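Local coordinates for uncharacterized protein (Eubacterium rectale, PDB 5COZ) that is of unknown function but is probably a signal-bearing lipoprotein with a YycH-like regulatory domain, at residues 81-86 / 123-128. Numbering follows the deposited sequence.
Sequences EKLAKA and DSALAE
Leu83 of helix 73-87 rests on the methyl groups of Ala125 and Ala127, two residues apart on strand 125-128, in a helix-on-sheet packing against one face of a large antiparallel sheet. The touching is purely apolar and involves three buried residues. CB of Leu83 lies 3.8 Å from CB of Ala127, and the branch beyond it spreads along the strand: CD1 reaches CB of Ala125 at 4.1 Å, while CD2, leaning less that way, stays 4.2 Å from CB of Ala127. The backbones come close here, with CA of Leu83 and CA of Ala127 6.1 Å apart, a spacing consistent with the small side chain of Ala127. Ala125 and Ala127 direct their methyls to the helix, whereas Leu126 between them points to the other face and touches Phe255. Strands 116-120 and 252-258 flank this strand on its two edges, and their Ile118 and Leu256 also meet Leu83; Leu79 and Ile87 of the same helix extend the packing to Ala125 and Ala127 respectively. At the solvent-facing side of the helix, Lys85 forms a salt bridge with Glu178. With chi1 at -65° CG of Leu83 stands beside the backbone N, and chi2 of 170° puts CD1 anti to CA.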
# COMPACT_ATOMS: atom_id res chain seq x y z
N GLU A 81 3.63 -4.73 23.15
CA GLU A 81 4.65 -3.91 23.80
C GLU A 81 5.44 -3.10 22.78
O GLU A 81 5.77 -1.96 23.08
CB GLU A 81 5.61 -4.77 24.63
CG GLU A 81 4.93 -5.42 25.82
CD GLU A 81 5.95 -5.82 26.87
OE1 GLU A 81 6.65 -4.92 27.40
OE2 GLU A 81 6.06 -7.04 27.14
N LYS A 82 5.70 -3.68 21.59
CA LYS A 82 6.42 -2.94 20.55
C LYS A 82 5.57 -1.77 20.08
O LYS A 82 6.08 -0.66 19.94
CB LYS A 82 6.79 -3.84 19.39
CG LYS A 82 7.81 -4.90 19.77
CD LYS A 82 7.98 -5.86 18.61
CE LYS A 82 9.03 -6.91 18.84
NZ LYS A 82 8.55 -7.98 19.75
N LEU A 83 4.24 -1.98 19.90
CA LEU A 83 3.35 -0.89 19.50
C LEU A 83 3.23 0.16 20.59
O LEU A 83 3.17 1.35 20.27
CB LEU A 83 1.97 -1.43 19.15
CG LEU A 83 1.93 -2.34 17.92
CD1 LEU A 83 0.58 -3.00 17.81
CD2 LEU A 83 2.26 -1.56 16.63
N ALA A 84 3.18 -0.25 21.88
CA ALA A 84 3.10 0.68 23.00
C ALA A 84 4.37 1.54 23.07
O ALA A 84 4.25 2.73 23.36
CB ALA A 84 2.90 -0.09 24.32
N LYS A 85 5.55 0.96 22.77
CA LYS A 85 6.81 1.73 22.76
C LYS A 85 6.73 2.82 21.67
O LYS A 85 7.02 4.00 21.91
CB LYS A 85 8.02 0.80 22.52
CG LYS A 85 9.37 1.52 22.57
CD LYS A 85 10.46 0.71 21.88
CE LYS A 85 11.79 1.43 21.78
NZ LYS A 85 11.77 2.52 20.77
N ALA A 86 6.26 2.42 20.47
CA ALA A 86 6.15 3.33 19.34
C ALA A 86 5.27 4.56 19.63
O ALA A 86 5.70 5.69 19.34
CB ALA A 86 5.59 2.58 18.14
N ASP A 123 -5.49 -10.52 11.75
CA ASP A 123 -4.79 -10.08 10.55
C ASP A 123 -4.60 -8.57 10.48
O ASP A 123 -4.42 -8.03 9.39
CB ASP A 123 -5.55 -10.55 9.30
CG ASP A 123 -6.94 -9.94 9.17
OD1 ASP A 123 -7.44 -9.36 10.16
OD2 ASP A 123 -7.54 -10.06 8.08
N SER A 124 -4.64 -7.90 11.65
CA SER A 124 -4.42 -6.46 11.67
C SER A 124 -4.05 -6.02 13.07
O SER A 124 -4.41 -6.67 14.03
CB SER A 124 -5.66 -5.71 11.20
OG SER A 124 -6.76 -5.87 12.08
N ALA A 125 -3.28 -4.94 13.14
CA ALA A 125 -2.91 -4.37 14.41
C ALA A 125 -2.88 -2.87 14.21
O ALA A 125 -2.39 -2.39 13.18
CB ALA A 125 -1.57 -4.89 14.92
N LEU A 126 -3.46 -2.14 15.16
CA LEU A 126 -3.49 -0.69 15.05
C LEU A 126 -3.14 -0.04 16.37
O LEU A 126 -3.82 -0.31 17.37
CB LEU A 126 -4.89 -0.22 14.59
CG LEU A 126 -5.13 1.32 14.52
CD1 LEU A 126 -4.26 1.96 13.43
CD2 LEU A 126 -6.60 1.64 14.25
N ALA A 127 -2.13 0.82 16.39
CA ALA A 127 -1.80 1.64 17.55
C ALA A 127 -2.00 3.10 17.16
O ALA A 127 -1.57 3.51 16.08
CB ALA A 127 -0.37 1.39 18.02
N GLU A 128 -2.68 3.88 17.98
CA GLU A 128 -2.87 5.29 17.61
C GLU A 128 -3.07 6.17 18.81
O GLU A 128 -3.60 5.75 19.83
CB GLU A 128 -4.06 5.46 16.64
CG GLU A 128 -5.41 4.99 17.17
CD GLU A 128 -6.55 4.93 16.18
OE1 GLU A 128 -6.34 5.22 14.98
OE2 GLU A 128 -7.68 4.61 16.61